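Local coordinates for protein GH18329p (Drosophila melanogaster, PDB 5YGB) that acts in the piRNA pathway, its extended Tudor domain binding the N-terminal tail of Piwi, and is likely to recruit Piwi proteins to the piRNA biogenesis machinery, at residues E111-T114 with D115-T118; L153-V156 with A157-R160; T141-K144 with S145-A148; S42-E45 with N46-K49. The protein carries 1 engineered substitution. All blocks are in the same frame, centred on the assembly; numbering follows the deposited sequence. Where two conformers were deposited one is given.

Contact 1. Residues E111-T114 with D115-T118; sequences ELRT and DFLT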
loop_
_atom_site.group_PDB
_atom_site.type_symbol
_atom_site.label_atom_id
_atom_site.label_comp_id
_atom_site.label_asym_id
_atom_site.label_seq_id
_atom_site.Cartn_x
_atom_site.Cartn_y
_atom_site.Cartn_z
ATOM N N GLU A 111 -18.982 -7.593 1.888
ATOM C CA GLU A 111 -18.200 -8.787 2.153
ATOM C C GLU A 111 -17.469 -9.225 0.883
ATOM O O GLU A 111 -17.955 -9.007 -0.234
ATOM C CB GLU A 111 -19.100 -9.912 2.668
ATOM C CG GLU A 111 -19.701 -9.599 4.026
ATOM C CD GLU A 111 -20.594 -10.696 4.571
ATOM O OE1 GLU A 111 -20.835 -10.710 5.795
ATOM O OE2 GLU A 111 -21.069 -11.533 3.778
ATOM N N LEU A 112 -16.312 -9.850 1.053
ATOM C CA LEU A 112 -15.510 -10.307 -0.079
ATOM C C LEU A 112 -15.907 -11.723 -0.500
ATOM O O LEU A 112 -15.867 -12.644 0.329
ATOM C CB LEU A 112 -14.023 -10.257 0.285
ATOM C CG LEU A 112 -13.055 -10.557 -0.856
ATOM C CD1 LEU A 112 -13.108 -9.460 -1.903
ATOM C CD2 LEU A 112 -11.632 -10.709 -0.312
ATOM N N ARG A 113 -16.294 -11.896 -1.769
ATOM C CA ARG A 113 -16.587 -13.221 -2.307
ATOM C C ARG A 113 -15.379 -14.114 -2.063
ATOM O O ARG A 113 -14.243 -13.717 -2.330
ATOM C CB ARG A 113 -16.930 -13.137 -3.789
ATOM C CG ARG A 113 -17.717 -14.330 -4.329
ATOM C CD ARG A 113 -18.040 -14.132 -5.795
ATOM N NE ARG A 113 -16.875 -14.411 -6.628
ATOM C CZ ARG A 113 -16.687 -13.928 -7.854
ATOM N NH1 ARG A 113 -17.573 -13.103 -8.395
ATOM N NH2 ARG A 113 -15.602 -14.268 -8.536
ATOM N N THR A 114 -15.630 -15.332 -1.584
ATOM C CA THR A 114 -14.581 -16.169 -1.006
ATOM C C THR A 114 -13.413 -16.446 -1.962
ATOM O O THR A 114 -12.253 -16.453 -1.551
ATOM C CB THR A 114 -15.182 -17.503 -0.503
ATOM O OG1 THR A 114 -16.124 -17.225 0.541
ATOM C CG2 THR A 114 -14.106 -18.419 0.048
ATOM N N ASP A 115 -13.702 -16.656 -3.240
ATOM C CA ASP A 115 -12.623 -16.974 -4.176
ATOM C C ASP A 115 -11.679 -15.795 -4.431
ATOM O O ASP A 115 -10.553 -15.994 -4.890
ATOM C CB ASP A 115 -13.202 -17.490 -5.500
ATOM C CG ASP A 115 -14.127 -16.494 -6.156
ATOM O OD1 ASP A 115 -15.201 -16.225 -5.573
ATOM O OD2 ASP A 115 -13.791 -15.991 -7.246
ATOM N N PHE A 116 -12.108 -14.570 -4.112
ATOM C CA PHE A 116 -11.216 -13.413 -4.268
ATOM C C PHE A 116 -10.120 -13.388 -3.199
ATOM O O PHE A 116 -9.213 -12.568 -3.268
ATOM C CB PHE A 116 -12.005 -12.097 -4.216
ATOM C CG PHE A 116 -12.874 -11.833 -5.428
ATOM C CD1 PHE A 116 -12.403 -12.022 -6.716
ATOM C CD2 PHE A 116 -14.167 -11.373 -5.256
ATOM C CE1 PHE A 116 -13.213 -11.760 -7.821
ATOM C CE2 PHE A 116 -14.981 -11.118 -6.347
ATOM C CZ PHE A 116 -14.505 -11.308 -7.625
ATOM N N LEU A 117 -10.189 -14.291 -2.226
ATOM C CA LEU A 117 -9.154 -14.392 -1.194
ATOM C C LEU A 117 -7.908 -15.139 -1.630
ATOM O O LEU A 117 -6.875 -15.038 -0.965
ATOM C CB LEU A 117 -9.704 -15.093 0.040
ATOM C CG LEU A 117 -10.538 -14.222 0.953
ATOM C CD1 LEU A 117 -11.187 -15.112 1.980
ATOM C CD2 LEU A 117 -9.663 -13.169 1.636
ATOM N N THR A 118 -8.000 -15.897 -2.714
ATOM C CA THR A 118 -6.934 -16.810 -3.138
ATOM C C THR A 118 -5.584 -16.133 -3.393
ATOM O O THR A 118 -4.537 -16.645 -2.981
ATOM C CB THR A 118 -7.353 -17.562 -4.414
ATOM O OG1 THR A 118 -8.493 -18.381 -4.122
ATOM C CG2 THR A 118 -6.227 -18.450 -4.916
#
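Leu-112 sends its two methyls to different partners in the turn that follows. With CG anti to the backbone N (chi1 -173°), CD1 comes to 3.7 Å from CB of Phe-116, while CD2 meets CD2 of Leu-117, also at 3.7 Å. A branched aliphatic residue suits this place because it also packs against Met-37 of helix 25-41 and Ala-62 of strand 60-65. Arg-113 carries the polar half. Its guanidinium grips Asp-115 side-on, NE of Arg-113 lying 2.7 Å from Asp-115 OD1 and NH2 2.8 Å from OD2; both bonds are nearly straight and end on syn lone pairs, the two flat groups standing only 7° from coplanar. Thr-114 to Leu-117 form a 3-10 turn in the loop that follows strand 109-111, an outer strand of the SH3-like Tudor sheet. One face of the Arg-113 guanidinium rests on the Phe-116 ring, centres 4.0 Å apart and planes at 27°, and NH2 has a second carboxylate in Glu-36 of helix 25-41. A leucine in place of Arg-113 would probably leave Asp-115 and Glu-36 without their cationic mate and lose the flat group that lies on Phe-116. The Arg-113 carbonyl O accepts from Phe-116 N at 2.9 Å. Thr-114 continues the turn, its O accepting from Leu-117 N at 3.1 Å, while its own side chain points away from the following residues.

Contact 2. Residues L153-V156 with A157-R160; sequences LTEV and AHWR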
loop_
_atom_site.group_PDB
_atom_site.type_symbol
_atom_site.label_atom_id
_atom_site.label_comp_id
_atom_site.label_asym_id
_atom_site.label_seq_id
_atom_site.Cartn_x
_atom_site.Cartn_y
_atom_site.Cartn_z
ATOM N N LEU A 153 10.851 9.821 -8.491
ATOM C CA LEU A 153 11.819 8.826 -8.932
ATOM C C LEU A 153 11.185 7.437 -9.052
ATOM O O LEU A 153 11.557 6.638 -9.917
ATOM C CB LEU A 153 13.007 8.772 -7.977
ATOM C CG LEU A 153 13.888 10.029 -7.949
ATOM C CD1 LEU A 153 14.965 9.914 -6.873
ATOM C CD2 LEU A 153 14.508 10.285 -9.320
ATOM N N THR A 154 10.218 7.148 -8.188
ATOM C CA THR A 154 9.550 5.851 -8.245
ATOM C C THR A 154 8.346 5.852 -9.179
ATOM O O THR A 154 7.834 4.786 -9.511
ATOM C CB THR A 154 9.070 5.388 -6.851
ATOM O OG1 THR A 154 8.136 6.332 -6.313
ATOM C CG2 THR A 154 10.242 5.216 -5.892
ATOM N N GLU A 155 7.912 7.043 -9.602
ATOM C CA GLU A 155 6.650 7.246 -10.322
ATOM C C GLU A 155 5.527 6.403 -9.719
ATOM O O GLU A 155 4.829 5.650 -10.416
ATOM C CB GLU A 155 6.798 6.944 -11.814
ATOM C CG GLU A 155 5.845 7.788 -12.659
ATOM C CD GLU A 155 5.786 7.370 -14.114
ATOM O OE1 GLU A 155 6.688 6.634 -14.569
ATOM O OE2 GLU A 155 4.830 7.787 -14.801
ATOM N N VAL A 156 5.351 6.566 -8.414
ATOM C CA VAL A 156 4.399 5.791 -7.647
ATOM C C VAL A 156 3.032 5.747 -8.323
ATOM O O VAL A 156 2.531 6.767 -8.810
ATOM C CB VAL A 156 4.265 6.349 -6.207
ATOM C CG1 VAL A 156 4.012 7.850 -6.215
ATOM C CG2 VAL A 156 3.175 5.602 -5.447
ATOM N N ALA A 157 2.481 4.534 -8.386
ATOM C CA ALA A 157 1.122 4.235 -8.862
ATOM C C ALA A 157 0.955 4.311 -10.382
ATOM O O ALA A 157 -0.162 4.153 -10.881
ATOM C CB ALA A 157 0.091 5.149 -8.165
ATOM N N HIS A 158 2.041 4.513 -11.123
ATOM C CA HIS A 158 1.949 4.625 -12.586
ATOM C C HIS A 158 2.671 3.505 -13.321
ATOM O O HIS A 158 3.075 3.671 -14.478
ATOM C CB HIS A 158 2.475 5.980 -13.047
ATOM C CG HIS A 158 1.577 7.111 -12.685
ATOM N ND1 HIS A 158 1.860 7.998 -11.659
ATOM C CD2 HIS A 158 0.386 7.508 -13.196
ATOM C CE1 HIS A 158 0.891 8.879 -11.565
ATOM N NE2 HIS A 158 -0.020 8.610 -12.483
ATOM N N TRP A 159 2.804 2.361 -12.656
ATOM C CA TRP A 159 3.306 1.145 -13.291
ATOM C C TRP A 159 4.716 1.306 -13.848
ATOM O O TRP A 159 5.015 0.826 -14.945
ATOM C CB TRP A 159 2.357 0.695 -14.422
ATOM C CG TRP A 159 0.911 0.646 -14.009
ATOM C CD1 TRP A 159 -0.064 1.569 -14.290
ATOM C CD2 TRP A 159 0.290 -0.369 -13.227
ATOM N NE1 TRP A 159 -1.257 1.177 -13.734
ATOM C CE2 TRP A 159 -1.068 -0.008 -13.075
ATOM C CE3 TRP A 159 0.744 -1.548 -12.637
ATOM C CZ2 TRP A 159 -1.967 -0.787 -12.355
ATOM C CZ3 TRP A 159 -0.150 -2.320 -11.926
ATOM C CH2 TRP A 159 -1.493 -1.939 -11.791
ATOM N N ARG A 160 5.589 1.968 -13.094
ATOM C CA ARG A 160 6.987 2.093 -13.485
ATOM C C ARG A 160 7.822 0.961 -12.904
ATOM O O ARG A 160 7.971 0.848 -11.679
ATOM C CB ARG A 160 7.563 3.436 -13.035
ATOM C CG ARG A 160 9.068 3.547 -13.311
ATOM C CD ARG A 160 9.578 4.964 -13.152
ATOM N NE ARG A 160 9.044 5.821 -14.204
ATOM C CZ ARG A 160 9.529 5.879 -15.441
ATOM N NH1 ARG A 160 10.576 5.139 -15.784
ATOM N NH2 ARG A 160 8.970 6.683 -16.335
HETATM O O HOH W 1 7.497 2.061 -9.326
HETATM O O HOH W 2 5.052 2.830 -10.356
HETATM O O HOH W 3 5.316 4.577 -15.918
#
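Ala-157 packs its CB against the CG2 methyl of Val-156, 4.1 Å away, at the third position of a type II beta turn running from Glu-155 to His-158. That position calls for a positive phi, here 75°; glycine is the usual choice, and alanine, with no more than a methyl, is small enough to be tolerated. His-158 closes the turn, its N donating to Glu-155 O at 3.1 Å. Its CB lies 3.4 Å from OE2 of Glu-155, the two side chains crossing at about a right angle. In the fold, this turn reverses the chain after helix 144-154 and leads it into strand 162-171 of the staphylococcal-nuclease-like half of the extended Tudor domain, and Ala-157 is tied by its backbone to Val-9 of strand 5-12. Arg-160 then reaches back to Glu-155, its chain bent at chi3 (-68°) and its NE only 2.5 Å from Glu-155 OE1. The bond uses the anti lone pair of OE1, which sits 22° out of the guanidinium plane; NH2 adds a weak bond to the same oxygen, so the salt bridge rests on one carboxylate atom. Long, charged side chains suit a pair that must span the turn at the surface. One water joins Arg-160 N to Glu-155 O, a second lies between Arg-160 O and Thr-154 O, and a third links Glu-155 OE1 to His-158 O, 2.8 Å from each.

Contact 3. Residues T141-K144 with S145-A148; sequences TWPK and SSIA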
loop_
_atom_site.group_PDB
_atom_site.type_symbol
_atom_site.label_atom_id
_atom_site.label_comp_id
_atom_site.label_asym_id
_atom_site.label_seq_id
_atom_site.Cartn_x
_atom_site.Cartn_y
_atom_site.Cartn_z
ATOM N N THR A 141 10.873 13.077 10.721
ATOM C CA THR A 141 10.063 13.420 9.557
ATOM C C THR A 141 10.912 13.749 8.334
ATOM O O THR A 141 12.049 14.201 8.450
ATOM C CB THR A 141 9.149 14.624 9.839
ATOM O OG1 THR A 141 9.950 15.754 10.199
ATOM C CG2 THR A 141 8.181 14.311 10.969
ATOM N N TRP A 142 10.340 13.518 7.158
ATOM C CA TRP A 142 10.954 13.907 5.896
ATOM C C TRP A 142 10.365 15.213 5.388
ATOM O O TRP A 142 9.150 15.409 5.477
ATOM C CB TRP A 142 10.737 12.829 4.831
ATOM C CG TRP A 142 11.501 11.561 5.024
ATOM C CD1 TRP A 142 11.108 10.457 5.722
ATOM C CD2 TRP A 142 12.781 11.262 4.477
ATOM N NE1 TRP A 142 12.082 9.486 5.657
ATOM C CE2 TRP A 142 13.122 9.958 4.897
ATOM C CE3 TRP A 142 13.684 11.968 3.679
ATOM C CZ2 TRP A 142 14.326 9.353 4.543
ATOM C CZ3 TRP A 142 14.878 11.369 3.331
ATOM C CH2 TRP A 142 15.187 10.073 3.754
ATOM N N PRO A 143 11.209 16.100 4.825
ATOM C CA PRO A 143 10.678 17.291 4.158
ATOM C C PRO A 143 9.752 16.909 3.011
ATOM O O PRO A 143 9.982 15.894 2.347
ATOM C CB PRO A 143 11.930 17.994 3.625
ATOM C CG PRO A 143 13.042 17.487 4.468
ATOM C CD PRO A 143 12.681 16.059 4.775
ATOM N N LYS A 144 8.724 17.713 2.778
ATOM C CA LYS A 144 7.797 17.458 1.687
ATOM C C LYS A 144 8.534 17.333 0.356
ATOM O O LYS A 144 8.149 16.533 -0.499
ATOM C CB LYS A 144 6.750 18.568 1.612
ATOM C CG LYS A 144 5.876 18.651 2.851
ATOM C CD LYS A 144 4.920 17.471 2.929
ATOM C CE LYS A 144 3.921 17.624 4.066
ATOM N NZ LYS A 144 3.449 19.027 4.222
ATOM N N SER A 145 9.605 18.103 0.181
ATOM C CA SER A 145 10.364 18.056 -1.066
ATOM C C SER A 145 11.066 16.708 -1.248
ATOM O O SER A 145 11.263 16.252 -2.375
ATOM C CB SER A 145 11.393 19.187 -1.123
ATOM O OG SER A 145 12.239 19.163 0.013
ATOM N N SER A 146 11.448 16.078 -0.141
ATOM C CA SER A 146 12.091 14.763 -0.205
ATOM C C SER A 146 11.068 13.695 -0.558
ATOM O O SER A 146 11.345 12.792 -1.354
ATOM C CB SER A 146 12.771 14.409 1.115
ATOM O OG SER A 146 13.906 15.234 1.344
ATOM N N ILE A 147 9.889 13.786 0.047
ATOM C CA ILE A 147 8.812 12.858 -0.261
ATOM C C ILE A 147 8.430 12.989 -1.729
ATOM O O ILE A 147 8.284 11.982 -2.423
ATOM C CB ILE A 147 7.588 13.102 0.645
ATOM C CG1 ILE A 147 7.970 12.890 2.111
ATOM C CG2 ILE A 147 6.442 12.181 0.248
ATOM C CD1 ILE A 147 6.886 13.278 3.098
ATOM N N ALA A 148 8.297 14.221 -2.209
ATOM C CA ALA A 148 7.961 14.465 -3.609
ATOM C C ALA A 148 9.017 13.903 -4.559
ATOM O O ALA A 148 8.680 13.281 -5.571
ATOM C CB ALA A 148 7.768 15.964 -3.851
#
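Apolar packing joins Trp-142 to the first turn of helix 144-154, where its CB touches CG1 of Ile-147 at 3.9 Å. The indole reaches another residue of that turn, CE3 of Trp-142 lying 3.7 Å from CB of Ser-146. Ile-147 holds CG1 beside its backbone N (chi1 -61°), a setting that turns this branch back toward the helix start. An alanine at Ile-147 is likely to leave Trp-142 CB without its apolar mate and open a gap beside the Pro-143 carbonyl. Polar ends go to outside partners: Trp-142 NE1 donates to Thr-16 OG1, and Ser-146 OG bonds to Phe-214 O, which suits a small hydroxyl on a buried face of the helix. Among the backbone bonds, Ile-147 N donates to Pro-143 O at 3.1 Å, Ser-146 N adds a weak bond to that oxygen, and Ala-148 N reaches Lys-144 O at 2.9 Å. Pro-143 has no side-chain acceptor, yet it fits the N-cap, where its ring limits phi and no helical amide bond is asked of its nitrogen. The residue before this cap meeting the fourth residue after it, Trp-142 on Ile-147, is a hydrophobic staple.

Contact 4. Residues S42-E45 with N46-K49; sequences SSAE and NRAK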
loop_
_atom_site.group_PDB
_atom_site.type_symbol
_atom_site.label_atom_id
_atom_site.label_comp_id
_atom_site.label_asym_id
_atom_site.label_seq_id
_atom_site.Cartn_x
_atom_site.Cartn_y
_atom_site.Cartn_z
ATOM N N SER A 42 -20.078 -3.831 -9.119
ATOM C CA SER A 42 -20.757 -2.668 -9.676
ATOM C C SER A 42 -22.253 -2.924 -9.814
ATOM O O SER A 42 -23.029 -1.991 -10.009
ATOM C CB SER A 42 -20.150 -2.281 -11.025
ATOM O OG SER A 42 -18.907 -1.624 -10.833
ATOM N N SER A 43 -22.651 -4.188 -9.693
ATOM C CA SER A 43 -24.059 -4.589 -9.736
ATOM C C SER A 43 -24.696 -4.596 -8.346
ATOM O O SER A 43 -24.189 -5.249 -7.432
ATOM C CB SER A 43 -24.187 -5.979 -10.362
ATOM O OG SER A 43 -25.391 -6.611 -9.959
ATOM N N ALA A 44 -25.811 -3.885 -8.184
ATOM C CA ALA A 44 -26.486 -3.828 -6.889
ATOM C C ALA A 44 -26.946 -5.217 -6.458
ATOM O O ALA A 44 -26.930 -5.558 -5.271
ATOM C CB ALA A 44 -27.665 -2.869 -6.941
ATOM N N GLU A 45 -27.345 -6.026 -7.429
ATOM C CA GLU A 45 -27.773 -7.389 -7.155
ATOM C C GLU A 45 -26.642 -8.231 -6.570
ATOM O O GLU A 45 -26.845 -8.987 -5.620
ATOM C CB GLU A 45 -28.315 -8.045 -8.431
ATOM C CG GLU A 45 -29.638 -7.468 -8.933
ATOM C CD GLU A 45 -29.493 -6.210 -9.777
ATOM O OE1 GLU A 45 -28.363 -5.718 -9.960
ATOM O OE2 GLU A 45 -30.527 -5.712 -10.268
ATOM N N ASN A 46 -25.434 -8.093 -7.115
ATOM C CA ASN A 46 -24.302 -8.824 -6.556
ATOM C C ASN A 46 -23.902 -8.285 -5.179
ATOM O O ASN A 46 -23.527 -9.041 -4.286
ATOM C CB ASN A 46 -23.097 -8.786 -7.500
ATOM C CG ASN A 46 -23.326 -9.582 -8.766
ATOM O OD1 ASN A 46 -24.069 -10.564 -8.770
ATOM N ND2 ASN A 46 -22.679 -9.171 -9.843
ATOM N N ARG A 47 -23.988 -6.972 -5.007
ATOM C CA ARG A 47 -23.661 -6.407 -3.707
ATOM C C ARG A 47 -24.617 -6.931 -2.647
ATOM O O ARG A 47 -24.218 -7.136 -1.503
ATOM C CB ARG A 47 -23.686 -4.878 -3.738
ATOM C CG ARG A 47 -22.592 -4.267 -4.605
ATOM C CD ARG A 47 -22.395 -2.769 -4.327
ATOM N NE ARG A 47 -23.596 -1.974 -4.578
ATOM C CZ ARG A 47 -23.922 -1.446 -5.754
ATOM N NH1 ARG A 47 -23.148 -1.620 -6.813
ATOM N NH2 ARG A 47 -25.040 -0.732 -5.874
ATOM N N ALA A 48 -25.877 -7.167 -3.018
ATOM C CA ALA A 48 -26.851 -7.675 -2.059
ATOM C C ALA A 48 -26.542 -9.100 -1.588
ATOM O O ALA A 48 -26.950 -9.491 -0.488
ATOM C CB ALA A 48 -28.264 -7.603 -2.646
ATOM N N LYS A 49 -25.814 -9.865 -2.400
ATOM C CA LYS A 49 -25.341 -11.192 -1.992
ATOM C C LYS A 49 -24.262 -11.116 -0.914
ATOM O O LYS A 49 -23.918 -12.137 -0.308
ATOM C CB LYS A 49 -24.780 -11.967 -3.191
ATOM C CG LYS A 49 -25.768 -12.106 -4.357
ATOM C CD LYS A 49 -25.461 -13.290 -5.287
ATOM C CE LYS A 49 -23.988 -13.456 -5.534
ATOM N NZ LYS A 49 -23.678 -14.307 -6.729
HETATM O O HOH W 4 -25.287 0.185 -8.676
#
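Ser-43 and Asn-46 face each other across the first turn of helix 44-48, the hydroxyl of one set against the backbone amide of the other. Ser-43 turns OG away from its own N (chi1 157°), and this brings the oxygen to 3.2 Å from Asn-46 N, whose N-H points at it nearly straight. A serine is apt here because its short side chain can fold round to accept an amide that has no carbonyl of an earlier turn to bond. The carboxamide of Asn-46 lies alongside the cap, ND2 being 3.6 Å from Ser-43 CB, but its N-H goes to Tyr-40 O, at the close of helix 25-41. Arg-47 is turned another way. Its chain bends at chi3 (-60°) and lays one face of the guanidinium over Ala-44, whose CA is 3.5 Å above the plane; NH2 of Arg-47 is also 3.5 Å from Ala-44 CB. Alanine suits the place because it has no longer side chain to keep the flat group from its CA, and its methyl sits beside NH2 at the rim. NH2 is held at its edge by a water 3.0 Å away, while NH1 bonds to Tyr-41 O. Behind these side chains, Arg-47 N donates to Ser-43 O at 3.0 Å, and Ala-48 N reaches Ala-44 O. Asn-46 and Arg-47 thus both donate to carbonyls at the C-terminal end of helix 25-41, where a positive charge is probably favoured, and they fasten the short helix 44-48 to the long one at the join between them, ahead of strand 60-65.

From the N terminus the order is contact 4, contact 1, contact 3, contact 2. Each is a local contact within one continuous run of residues; they follow in series, and none nests in or crosses another. Contact 4 starts the short helix 44-48 just after helix 25-41, and contact 1 turns the chain after strand 109-111; both meet that long helix, and their nearest atoms are about 5 Å apart. Contacts 3 and 2 mark the two ends of helix 144-154, the first at its start and the second where it gives way to the path toward strand 162-171. Contacts 1 and 3 lie on opposite sides of the chain's centre, their own centres about 37 Å apart.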